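Local coordinates for putative nisin-resistance protein (Streptococcus agalactiae 515, PDB 4Y68) that probably cleaves the lantibiotic nisin as a serine peptidase of family S41 and so confers resistance to it, at residues A[123-128]-A[159-164]; A[135-140]-A[166-171]; A[217-222]-A[302-307]. All blocks are in the same frame, centred on the assembly; numbering follows the deposited sequence.

Contact 1 (A[123-128]-A[159-164])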
loop_
_atom_site.group_PDB
_atom_site.type_symbol
_atom_site.label_atom_id
_atom_site.label_comp_id
_atom_site.label_asym_id
_atom_site.label_seq_id
_atom_site.Cartn_x
_atom_site.Cartn_y
_atom_site.Cartn_z
ATOM N N ILE A 123 -5.782 8.165 9.824
ATOM C CA ILE A 123 -5.996 7.148 8.803
ATOM C C ILE A 123 -4.960 6.034 8.952
ATOM O O ILE A 123 -3.856 6.157 8.443
ATOM C CB ILE A 123 -5.915 7.782 7.397
ATOM C CG1 ILE A 123 -7.044 8.811 7.222
ATOM C CG2 ILE A 123 -5.909 6.715 6.308
ATOM C CD1 ILE A 123 -6.707 9.900 6.258
ATOM N N PRO A 124 -5.306 4.949 9.668
ATOM C CA PRO A 124 -4.296 3.968 10.087
ATOM C C PRO A 124 -4.141 2.772 9.161
ATOM O O PRO A 124 -4.991 2.543 8.296
ATOM C CB PRO A 124 -4.836 3.489 11.435
ATOM C CG PRO A 124 -6.314 3.471 11.197
ATOM C CD PRO A 124 -6.602 4.688 10.317
ATOM N N SER A 125 -3.072 2.013 9.379
ATOM C CA SER A 125 -2.873 0.697 8.753
ATOM C C SER A 125 -4.058 -0.235 8.918
ATOM O O SER A 125 -4.583 -0.388 10.010
ATOM C CB SER A 125 -1.652 -0.013 9.346
ATOM O OG SER A 125 -0.575 0.878 9.576
ATOM N N ILE A 126 -4.454 -0.879 7.831
ATOM C CA ILE A 126 -5.382 -2.000 7.877
ATOM C C ILE A 126 -4.999 -2.982 6.785
ATOM O O ILE A 126 -4.821 -2.590 5.626
ATOM C CB ILE A 126 -6.839 -1.578 7.672
ATOM C CG1 ILE A 126 -7.721 -2.818 7.497
ATOM C CG2 ILE A 126 -6.968 -0.649 6.465
ATOM C CD1 ILE A 126 -9.213 -2.502 7.457
ATOM N N SER A 127 -4.886 -4.250 7.163
ATOM C CA SER A 127 -4.446 -5.301 6.260
ATOM C C SER A 127 -5.540 -6.299 5.977
ATOM O O SER A 127 -5.333 -7.254 5.220
ATOM C CB SER A 127 -3.245 -6.033 6.844
ATOM O OG SER A 127 -2.067 -5.526 6.245
ATOM N N LYS A 128 -6.695 -6.092 6.611
ATOM C CA LYS A 128 -7.783 -7.040 6.500
ATOM C C LYS A 128 -8.298 -7.083 5.086
ATOM O O LYS A 128 -8.188 -6.101 4.349
ATOM C CB LYS A 128 -8.890 -6.700 7.486
ATOM C CG LYS A 128 -8.662 -7.374 8.846
ATOM C CD LYS A 128 -9.522 -6.761 9.928
ATOM C CE LYS A 128 -9.278 -7.405 11.296
ATOM N NZ LYS A 128 -10.001 -6.654 12.369
ATOM N N ASN A 159 2.712 6.871 10.702
ATOM C CA ASN A 159 2.700 5.516 11.231
ATOM C C ASN A 159 1.792 4.553 10.490
ATOM O O ASN A 159 1.599 3.435 10.955
ATOM C CB ASN A 159 2.290 5.518 12.715
ATOM C CG ASN A 159 3.207 6.392 13.570
ATOM O OD1 ASN A 159 4.383 6.544 13.256
ATOM N ND2 ASN A 159 2.658 6.986 14.642
ATOM N N ASN A 160 1.202 4.976 9.376
ATOM C CA ASN A 160 0.416 4.040 8.564
ATOM C C ASN A 160 1.380 3.330 7.625
ATOM O O ASN A 160 1.910 3.945 6.705
ATOM C CB ASN A 160 -0.692 4.774 7.796
ATOM C CG ASN A 160 -1.522 3.859 6.908
ATOM O OD1 ASN A 160 -1.120 2.741 6.565
ATOM N ND2 ASN A 160 -2.686 4.354 6.498
ATOM N N THR A 161 1.626 2.046 7.877
ATOM C CA THR A 161 2.623 1.283 7.104
ATOM C C THR A 161 1.983 0.474 5.974
ATOM O O THR A 161 2.615 -0.420 5.387
ATOM C CB THR A 161 3.419 0.309 8.000
ATOM O OG1 THR A 161 2.534 -0.717 8.457
ATOM C CG2 THR A 161 4.022 1.040 9.237
ATOM N N GLY A 162 0.730 0.778 5.673
ATOM C CA GLY A 162 0.100 0.185 4.513
ATOM C C GLY A 162 -0.942 -0.850 4.839
ATOM O O GLY A 162 -1.648 -0.759 5.845
ATOM N N GLY A 163 -1.031 -1.847 3.973
ATOM C CA GLY A 163 -2.076 -2.849 4.042
ATOM C C GLY A 163 -2.945 -2.794 2.800
ATOM O O GLY A 163 -2.453 -2.575 1.691
ATOM N N ASN A 164 -4.246 -2.973 2.997
ATOM C CA ASN A 164 -5.218 -3.035 1.911
ATOM C C ASN A 164 -5.544 -1.653 1.353
ATOM O O ASN A 164 -6.171 -0.854 2.029
ATOM C CB ASN A 164 -6.486 -3.730 2.433
ATOM C CG ASN A 164 -7.428 -4.168 1.334
ATOM O OD1 ASN A 164 -7.386 -3.660 0.222
ATOM N ND2 ASN A 164 -8.316 -5.110 1.662
HETATM O O HOH W 1 -1.252 3.034 11.604
HETATM O O HOH W 2 0.933 -0.160 11.177
#
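Two loops, 123-128 and 159-164, lie against each other in a largely polar contact, each leading from a strand of the mixed sheet (118-122 and 152-156) toward a helix. Their backbones are bridged at one point: Asn164 N donates to Ile126 O over 2.7 Å, while the bond from Ile126 N to Gly162 O is weak at 3.4 Å. Gly163 CA also directs a C-H toward Ile126 O, at 3.2 Å and with an angle of 142° at the hydrogen.

Side chains extend the pairing at both ends. With CG anti to its backbone N (chi1 179°), Asn160 reaches across, and its ND2 binds Ile123 O at 2.9 Å, a bent bond that meets the carbonyl from above its plane. The other end of that amide, OD1, turns back to accept from Gly162 N in an Asx turn, so the amide is tied on two sides. Asn164 ND2 gives a nearly straight bond (174°) to Lys128 O, also 2.9 Å, with the carbonyl oxygen in the amide plane; its OD1 accepts from Ile166 N and caps helix 165-171.

Ser125 enters between these ends: its OG accepts from Thr161 N at 3.0 Å. A water joins Ser125 N to Asn159 O alongside. Ser127 OG is bonded to Asp102, and Gly163 O receives a bond from Ser229 OG at the start of helix 229-235.

The Asn164 side chain is about 6 Å from a bound MES, probably from the crystallisation liquor, which may mark a pocket. In this S41 peptidase domain, the Asx turn at Asn160 and the N-cap at Asn164, which leads into helix 165-171, thus occur where the loops leave the parallel strands 118-122 and 152-156 at their C-terminal ends.

Contact 2 (A[135-140]-A[166-171])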
loop_
_atom_site.group_PDB
_atom_site.type_symbol
_atom_site.label_atom_id
_atom_site.label_comp_id
_atom_site.label_asym_id
_atom_site.label_seq_id
_atom_site.Cartn_x
_atom_site.Cartn_y
_atom_site.Cartn_z
ATOM N N SER A 135 -15.247 -2.563 4.854
ATOM C CA SER A 135 -16.392 -1.662 4.693
ATOM C C SER A 135 -16.644 -0.807 5.958
ATOM O O SER A 135 -17.080 0.350 5.882
ATOM C CB SER A 135 -17.647 -2.464 4.342
ATOM O OG SER A 135 -17.434 -3.259 3.177
ATOM N N HIS A 136 -16.364 -1.375 7.122
ATOM C CA HIS A 136 -16.408 -0.593 8.344
ATOM C C HIS A 136 -15.332 0.498 8.316
ATOM O O HIS A 136 -15.585 1.625 8.716
ATOM C CB HIS A 136 -16.243 -1.487 9.573
ATOM C CG HIS A 136 -16.145 -0.723 10.852
ATOM N ND1 HIS A 136 -15.273 -1.066 11.861
ATOM C CD2 HIS A 136 -16.797 0.386 11.276
ATOM C CE1 HIS A 136 -15.391 -0.199 12.854
ATOM N NE2 HIS A 136 -16.309 0.690 12.524
ATOM N N TYR A 137 -14.141 0.177 7.814
ATOM C CA TYR A 137 -13.064 1.166 7.742
ATOM C C TYR A 137 -13.426 2.291 6.775
ATOM O O TYR A 137 -13.398 3.455 7.149
ATOM C CB TYR A 137 -11.749 0.498 7.329
ATOM C CG TYR A 137 -10.502 1.397 7.258
ATOM C CD1 TYR A 137 -10.371 2.392 6.286
ATOM C CD2 TYR A 137 -9.431 1.189 8.124
ATOM C CE1 TYR A 137 -9.208 3.182 6.213
ATOM C CE2 TYR A 137 -8.261 1.959 8.057
ATOM C CZ TYR A 137 -8.160 2.946 7.104
ATOM O OH TYR A 137 -7.020 3.696 7.053
ATOM N N SER A 138 -13.781 1.944 5.539
ATOM C CA SER A 138 -14.137 2.960 4.550
ATOM C C SER A 138 -15.413 3.707 4.940
ATOM O O SER A 138 -15.503 4.917 4.740
ATOM C CB SER A 138 -14.288 2.343 3.153
ATOM O OG SER A 138 -15.279 1.310 3.104
ATOM N N GLY A 139 -16.389 2.995 5.498
ATOM C CA GLY A 139 -17.656 3.607 5.902
ATOM C C GLY A 139 -17.473 4.691 6.946
ATOM O O GLY A 139 -18.062 5.773 6.873
ATOM N N LYS A 140 -16.625 4.401 7.923
ATOM C CA LYS A 140 -16.262 5.375 8.942
ATOM C C LYS A 140 -15.693 6.653 8.304
ATOM O O LYS A 140 -16.003 7.764 8.730
ATOM C CB LYS A 140 -15.253 4.742 9.910
ATOM C CG LYS A 140 -15.582 4.860 11.386
ATOM C CD LYS A 140 -14.794 6.002 12.022
ATOM C CE LYS A 140 -14.912 6.001 13.553
ATOM N NZ LYS A 140 -14.182 4.868 14.235
ATOM N N ILE A 166 -7.714 -0.785 -0.803
ATOM C CA ILE A 166 -9.134 -0.624 -1.136
ATOM C C ILE A 166 -9.963 0.214 -0.129
ATOM O O ILE A 166 -10.664 1.141 -0.531
ATOM C CB ILE A 166 -9.779 -2.016 -1.313
ATOM C CG1 ILE A 166 -9.278 -2.646 -2.613
ATOM C CG2 ILE A 166 -11.284 -1.914 -1.347
ATOM C CD1 ILE A 166 -9.819 -4.060 -2.859
ATOM N N PRO A 167 -9.885 -0.104 1.172
ATOM C CA PRO A 167 -10.584 0.722 2.168
ATOM C C PRO A 167 -9.966 2.116 2.367
ATOM O O PRO A 167 -10.666 3.074 2.746
ATOM C CB PRO A 167 -10.464 -0.109 3.451
ATOM C CG PRO A 167 -9.353 -1.101 3.187
ATOM C CD PRO A 167 -9.415 -1.380 1.736
ATOM N N MET A 168 -8.661 2.235 2.122
ATOM C CA MET A 168 -7.984 3.529 2.242
ATOM C C MET A 168 -8.403 4.479 1.138
ATOM O O MET A 168 -8.860 5.600 1.397
ATOM C CB MET A 168 -6.457 3.359 2.222
ATOM C CG MET A 168 -5.931 2.688 3.445
ATOM S SD MET A 168 -4.143 2.739 3.567
ATOM C CE MET A 168 -3.985 1.308 4.626
ATOM N N ILE A 169 -8.240 4.043 -0.104
ATOM C CA ILE A 169 -8.620 4.896 -1.211
ATOM C C ILE A 169 -10.128 5.056 -1.201
ATOM O O ILE A 169 -10.634 6.157 -1.361
ATOM C CB ILE A 169 -8.173 4.339 -2.577
ATOM C CG1 ILE A 169 -6.648 4.356 -2.701
ATOM C CG2 ILE A 169 -8.786 5.182 -3.693
ATOM C CD1 ILE A 169 -6.033 5.727 -2.605
ATOM N N GLY A 170 -10.838 3.953 -1.011
ATOM C CA GLY A 170 -12.294 3.968 -0.981
ATOM C C GLY A 170 -12.942 4.937 0.009
ATOM O O GLY A 170 -13.861 5.680 -0.338
ATOM N N GLY A 171 -12.467 4.938 1.244
ATOM C CA GLY A 171 -13.027 5.811 2.252
ATOM C C GLY A 171 -12.795 7.271 1.907
ATOM O O GLY A 171 -13.570 8.137 2.299
#
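Tyr137 carries its ring anti to the backbone N (chi1 -178°), which swings it off helix 131-147 toward Pro167 and Met168. Ser138 CB points toward helix 165-171, and its torsion (chi1 58°) sets OG between the backbone N and the carbonyl carbon, turned back to Ile134 O. The tyrosine ring's CD1 lies 3.8 Å from Pro167 CB, the two side chains crossing at about a right angle, and the same CD1 is 3.6 Å from Pro167 O. Farther out, Tyr137 OH passes Met168 CG at 3.9 Å.

Next along the helix, Ser138 CB sits 3.7 Å from Pro167 O, and Ser138 O approaches Gly171 CA, a turn beyond Pro167, at 3.6 Å. The backbones come close where Gly171 faces Ser138, their CA atoms 3.8 Å apart. The two segments are inclined by 23°, nearly parallel, with 8.0 Å between axes.

The polar ends are satisfied away from the interface: Tyr137 OH is bonded to Pro124 O and Ser138 OG to Ile134 O of its own helix. What joins the two segments is thus buried van der Waals packing without hydrogen bonds between them.

Contact 3 (A[217-222]-A[302-307])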
loop_
_atom_site.group_PDB
_atom_site.type_symbol
_atom_site.label_atom_id
_atom_site.label_comp_id
_atom_site.label_asym_id
_atom_site.label_seq_id
_atom_site.Cartn_x
_atom_site.Cartn_y
_atom_site.Cartn_z
ATOM N N PRO A 217 -9.728 22.920 1.351
ATOM C CA PRO A 217 -8.292 22.783 1.597
ATOM C C PRO A 217 -8.017 21.521 2.392
ATOM O O PRO A 217 -8.729 21.235 3.356
ATOM C CB PRO A 217 -7.944 24.022 2.417
ATOM C CG PRO A 217 -9.044 25.006 2.086
ATOM C CD PRO A 217 -10.273 24.184 1.861
ATOM N N ILE A 218 -7.004 20.772 1.984
ATOM C CA ILE A 218 -6.654 19.542 2.663
ATOM C C ILE A 218 -5.178 19.571 3.028
ATOM O O ILE A 218 -4.319 19.779 2.160
ATOM C CB ILE A 218 -6.947 18.310 1.799
ATOM C CG1 ILE A 218 -8.455 18.109 1.627
ATOM C CG2 ILE A 218 -6.308 17.057 2.412
ATOM C CD1 ILE A 218 -8.820 17.093 0.559
ATOM N N ALA A 219 -4.884 19.365 4.310
ATOM C CA ALA A 219 -3.504 19.191 4.735
ATOM C C ALA A 219 -3.236 17.715 5.034
ATOM O O ALA A 219 -3.991 17.068 5.755
ATOM C CB ALA A 219 -3.203 20.048 5.945
ATOM N N ILE A 220 -2.162 17.185 4.474
ATOM C CA ILE A 220 -1.819 15.789 4.683
ATOM C C ILE A 220 -0.535 15.646 5.478
ATOM O O ILE A 220 0.478 16.225 5.121
ATOM C CB ILE A 220 -1.639 15.035 3.351
ATOM C CG1 ILE A 220 -2.896 15.127 2.497
ATOM C CG2 ILE A 220 -1.355 13.585 3.611
ATOM C CD1 ILE A 220 -2.759 14.398 1.211
ATOM N N ILE A 221 -0.563 14.844 6.533
ATOM C CA ILE A 221 0.630 14.667 7.358
ATOM C C ILE A 221 1.231 13.276 7.163
ATOM O O ILE A 221 0.508 12.273 7.124
ATOM C CB ILE A 221 0.313 14.899 8.861
ATOM C CG1 ILE A 221 -0.250 16.298 9.065
ATOM C CG2 ILE A 221 1.552 14.657 9.736
ATOM C CD1 ILE A 221 -0.676 16.598 10.514
ATOM N N THR A 222 2.550 13.226 7.010
ATOM C CA THR A 222 3.273 11.978 6.871
ATOM C C THR A 222 4.462 11.987 7.827
ATOM O O THR A 222 4.945 13.052 8.203
ATOM C CB THR A 222 3.774 11.775 5.423
ATOM O OG1 THR A 222 4.748 12.773 5.099
ATOM C CG2 THR A 222 2.624 11.863 4.417
ATOM N N GLN A 302 -2.496 23.454 10.709
ATOM C CA GLN A 302 -3.657 24.249 11.084
ATOM C C GLN A 302 -3.497 25.677 10.587
ATOM O O GLN A 302 -4.418 26.243 10.016
ATOM C CB GLN A 302 -3.863 24.246 12.596
ATOM C CG GLN A 302 -4.276 22.931 13.163
ATOM C CD GLN A 302 -4.228 22.942 14.680
ATOM O OE1 GLN A 302 -5.205 23.296 15.344
ATOM N NE2 GLN A 302 -3.078 22.578 15.237
ATOM N N SER A 303 -2.316 26.247 10.798
ATOM C CA SER A 303 -2.079 27.611 10.373
ATOM C C SER A 303 -2.274 27.721 8.872
ATOM O O SER A 303 -2.947 28.638 8.404
ATOM C CB SER A 303 -0.683 28.086 10.766
ATOM O OG SER A 303 0.276 27.549 9.890
ATOM N N TRP A 304 -1.710 26.779 8.118
ATOM C CA TRP A 304 -1.891 26.794 6.671
ATOM C C TRP A 304 -3.373 26.728 6.351
ATOM O O TRP A 304 -3.863 27.495 5.529
ATOM C CB TRP A 304 -1.148 25.643 5.988
ATOM C CG TRP A 304 -1.399 25.622 4.522
ATOM C CD1 TRP A 304 -0.895 26.490 3.595
ATOM C CD2 TRP A 304 -2.247 24.710 3.798
ATOM N NE1 TRP A 304 -1.358 26.166 2.340
ATOM C CE2 TRP A 304 -2.191 25.080 2.434
ATOM C CE3 TRP A 304 -3.039 23.612 4.170
ATOM C CZ2 TRP A 304 -2.900 24.398 1.438
ATOM C CZ3 TRP A 304 -3.742 22.929 3.178
ATOM C CH2 TRP A 304 -3.669 23.333 1.825
ATOM N N LEU A 305 -4.096 25.850 7.039
ATOM C CA LEU A 305 -5.526 25.692 6.773
ATOM C C LEU A 305 -6.287 26.987 7.051
ATOM O O LEU A 305 -7.213 27.330 6.310
ATOM C CB LEU A 305 -6.119 24.549 7.600
ATOM C CG LEU A 305 -5.747 23.125 7.189
ATOM C CD1 LEU A 305 -6.301 22.139 8.196
ATOM C CD2 LEU A 305 -6.279 22.817 5.800
ATOM N N LYS A 306 -5.895 27.701 8.107
ATOM C CA LYS A 306 -6.532 28.982 8.442
ATOM C C LYS A 306 -6.422 29.968 7.289
ATOM O O LYS A 306 -7.420 30.528 6.848
ATOM C CB LYS A 306 -5.922 29.603 9.707
ATOM C CG LYS A 306 -6.189 28.819 10.986
ATOM C CD LYS A 306 -5.523 29.470 12.206
ATOM C CE LYS A 306 -5.186 28.433 13.301
ATOM N NZ LYS A 306 -3.705 28.181 13.466
ATOM N N SER A 307 -5.207 30.167 6.801
ATOM C CA SER A 307 -4.957 31.081 5.688
ATOM C C SER A 307 -5.813 30.784 4.465
ATOM O O SER A 307 -6.193 31.698 3.740
ATOM C CB SER A 307 -3.484 31.035 5.275
ATOM O OG SER A 307 -3.270 30.044 4.279
#
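Trp304 and Leu305, neighbours on helix 297-308, reach strand 218-222 by different torsions. The indole of Trp304 stands anti to its backbone N (chi1 177°), which carries the six-membered ring out to the strand. Its CZ3 comes to 3.4 Å from Ile218 O, approached obliquely, while Ala219 N lies at the ring's edge, near its plane. Ala219 CB lies near both CE3 and CZ3, 4.0 Å from Trp304 CE3, and Pro217 CB is a looser neighbour at 4.4 Å from Trp304 CH2.

Leu305 takes the other course: CG is anti to the carbonyl carbon (chi1 -72°). The second torsion sets CD1 anti to CA, and the other branch, CD2, is the one turned to the strand, although the root of the side chain does not face it. CD2 does most of the touching, at 4.0 Å from Pro217 CB, 3.8 Å from Pro217 O and 4.1 Å from Ala219 CB. The small Ala219 methyl is thereby shared by the indole and the leucine. Ile218, whose CB points away from the helix, contributes through its backbone instead.

The evidence for apolar packing is consistent: the contacts across the segments are between carbons or between carbon and backbone atoms, and the one side-chain bond within them, Ser307 OG to Trp304 O, stays inside the helix.

The helix segment runs nearly antiparallel to the strand (167°), with 8.7 Å between axes. Strand 218-222 lies in the mixed sheet between parallel strands 152-156 and 243-247, and the helix packs over this part of it: Leu305 also touches Ile154 of the first strand, and Trp304 touches Lys244 of the second.

Overall arrangement
From the N terminus, the chain leaves strand 118-122 through 123-128, forms helix 131-147 with 135-140, returns through strand 152-156 to 159-164, and enters helix 165-171. Contact 1 encloses helix 131-147 and strand 152-156; contact 2 encloses the rest of that helix and the same strand, so the two cross, their segments alternating. They also touch: Ile126 CG2 packs 3.3 Å from Tyr137 CE2. Contact 3 follows in series, closing a long loop of 79 residues between strand 218-222 and the C-terminal helix 297-308, and touches neither of the others. Contact 1 thus joins loop to loop, contact 2 helix to helix, and contact 3 a helix to a strand of the mixed sheet.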